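PDB 4UB9: molinate hydrolase from Gulosibacter molinativorax, which hydrolyses the thiocarbamate herbicide molinate, as a zinc-binding member of the amidohydrolase family built on a TIM-barrel fold. Local coordinates for residues E356-M361 and V409-D414. Sequence-based numbering, arbitrary orientation.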
loop_
_atom_site.group_PDB
_atom_site.type_symbol
_atom_site.label_atom_id
_atom_site.label_comp_id
_atom_site.label_asym_id
_atom_site.label_seq_id
_atom_site.Cartn_x
_atom_site.Cartn_y
_atom_site.Cartn_z
ATOM N N GLU A 356 20.820 26.454 3.178
ATOM C CA GLU A 356 21.297 27.588 4.003
ATOM C C GLU A 356 22.361 27.195 5.000
ATOM O O GLU A 356 23.261 27.969 5.290
ATOM C CB GLU A 356 20.142 28.232 4.743
ATOM C CG GLU A 356 19.212 29.006 3.809
ATOM C CD GLU A 356 17.791 29.156 4.359
ATOM O OE1 GLU A 356 17.558 28.889 5.549
ATOM O OE2 GLU A 356 16.892 29.542 3.583
ATOM N N ASN A 357 22.260 25.980 5.518
ATOM C CA ASN A 357 23.313 25.429 6.390
ATOM C C ASN A 357 24.604 25.319 5.618
ATOM O O ASN A 357 25.650 25.708 6.097
ATOM C CB ASN A 357 22.959 24.030 6.885
ATOM C CG ASN A 357 21.862 24.018 7.955
ATOM O OD1 ASN A 357 21.615 25.005 8.650
ATOM N ND2 ASN A 357 21.262 22.850 8.137
ATOM N N ASP A 358 24.503 24.776 4.408
ATOM C CA ASP A 358 25.672 24.609 3.545
ATOM C C ASP A 358 26.351 25.969 3.344
ATOM O O ASP A 358 27.573 26.097 3.429
ATOM C CB ASP A 358 25.288 24.002 2.194
ATOM C CG ASP A 358 25.003 22.497 2.262
ATOM O OD1 ASP A 358 25.452 21.836 3.228
ATOM O OD2 ASP A 358 24.340 21.969 1.322
ATOM N N VAL A 359 25.540 26.985 3.066
ATOM C CA VAL A 359 26.053 28.312 2.790
ATOM C C VAL A 359 26.816 28.871 3.991
ATOM O O VAL A 359 27.909 29.422 3.845
ATOM C CB VAL A 359 24.909 29.290 2.433
ATOM C CG1 VAL A 359 25.417 30.742 2.440
ATOM C CG2 VAL A 359 24.340 28.986 1.067
ATOM N N ARG A 360 26.193 28.766 5.160
ATOM C CA ARG A 360 26.783 29.280 6.401
ATOM C C ARG A 360 28.033 28.509 6.801
ATOM O O ARG A 360 28.986 29.091 7.327
ATOM C CB ARG A 360 25.778 29.278 7.517
ATOM C CG ARG A 360 24.661 30.281 7.261
ATOM C CD ARG A 360 23.521 30.133 8.260
ATOM N NE ARG A 360 24.047 30.115 9.621
ATOM C CZ ARG A 360 23.674 29.310 10.601
ATOM N NH1 ARG A 360 22.741 28.376 10.444
ATOM N NH2 ARG A 360 24.276 29.434 11.747
ATOM N N MET A 361 28.077 27.225 6.493
ATOM C CA MET A 361 29.263 26.464 6.798
ATOM C C MET A 361 30.446 26.939 5.958
ATOM O O MET A 361 31.593 26.995 6.416
ATOM C CB MET A 361 29.023 24.989 6.572
ATOM C CG MET A 361 27.973 24.439 7.491
ATOM S SD MET A 361 28.604 23.765 9.040
ATOM C CE MET A 361 29.330 22.224 8.427
ATOM N N VAL A 409 30.709 25.897 -5.067
ATOM C CA VAL A 409 31.147 27.157 -5.607
ATOM C C VAL A 409 29.956 28.062 -5.852
ATOM O O VAL A 409 30.016 29.221 -5.510
ATOM C CB VAL A 409 31.957 26.964 -6.879
ATOM C CG1 VAL A 409 32.223 28.306 -7.569
ATOM C CG2 VAL A 409 33.270 26.277 -6.528
ATOM N N GLU A 410 28.846 27.548 -6.389
ATOM C CA GLU A 410 27.583 28.361 -6.490
ATOM C C GLU A 410 27.151 28.956 -5.153
ATOM O O GLU A 410 26.511 29.978 -5.093
ATOM C CB GLU A 410 26.380 27.538 -6.994
ATOM C CG GLU A 410 26.436 27.092 -8.452
ATOM C CD GLU A 410 25.317 26.107 -8.851
ATOM O OE1 GLU A 410 24.459 25.736 -8.009
ATOM O OE2 GLU A 410 25.358 25.664 -10.017
ATOM N N LYS A 411 27.439 28.260 -4.085
ATOM C CA LYS A 411 27.060 28.744 -2.767
ATOM C C LYS A 411 28.123 29.614 -2.129
ATOM O O LYS A 411 28.026 29.929 -0.957
ATOM C CB LYS A 411 26.796 27.568 -1.832
ATOM C CG LYS A 411 25.596 26.738 -2.234
ATOM C CD LYS A 411 25.497 25.523 -1.333
ATOM C CE LYS A 411 25.028 24.297 -2.087
ATOM N NZ LYS A 411 23.617 24.418 -2.456
ATOM N N GLY A 412 29.179 29.928 -2.870
ATOM C CA GLY A 412 30.218 30.860 -2.379
ATOM C C GLY A 412 31.540 30.220 -2.016
ATOM O O GLY A 412 32.442 30.887 -1.570
ATOM N N MET A 413 31.683 28.925 -2.228
ATOM C CA MET A 413 32.937 28.327 -1.888
ATOM C C MET A 413 33.976 28.770 -2.892
ATOM O O MET A 413 33.717 28.911 -4.071
ATOM C CB MET A 413 32.878 26.804 -1.864
ATOM C CG MET A 413 33.985 26.164 -1.020
ATOM S SD MET A 413 33.904 24.361 -0.957
ATOM C CE MET A 413 34.942 24.008 0.449
ATOM N N ASP A 414 35.180 28.985 -2.380
ATOM C CA ASP A 414 36.303 29.292 -3.186
ATOM C C ASP A 414 36.690 28.068 -4.031
ATOM O O ASP A 414 36.893 26.992 -3.483
ATOM C CB ASP A 414 37.478 29.714 -2.283
ATOM C CG ASP A 414 38.739 29.997 -3.084
ATOM O OD1 ASP A 414 38.710 30.978 -3.874
ATOM O OD2 ASP A 414 39.775 29.289 -2.922
HETATM O O HOH W 1 22.270 22.168 -1.128
#
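K411, at the C-terminal end of helix 400-410, crosses D358 and V359 of helix 353-363 at a slant with its methylenes. Its near end meets V359: CB of K411 lies 4.1 Å from CG2 of V359, the methyl set anti to the carbonyl carbon. Farther out, CD of K411 packs at 3.8 Å on CB of D358. The chain bends at chi3 (-143°) and chi4 (-71°), and NZ of K411 ends 4.6 Å from OD2 of D358, too far for a salt bridge. A water bridges the two, accepting from K411 NZ at 2.9 Å and donating to D358 OD2 at 3.2 Å. The same NZ also hydrogen-bonds to ND1 of H355 and to the carbonyl O of T331, while OD1 of D358 bonds to OG1 of T304, so the two carboxylate oxygens have different partners. After K411, G412, with its positive phi of 108°, is the C-prime residue of the Schellman motif that ends the helix; its N bonds to O of V409 at 2.9 Å. The contact thus joins helix 353-363 to the turn that follows helix 400-410 by methylene packing and a water bridge between opposite charges, which probably still favour one another through the water.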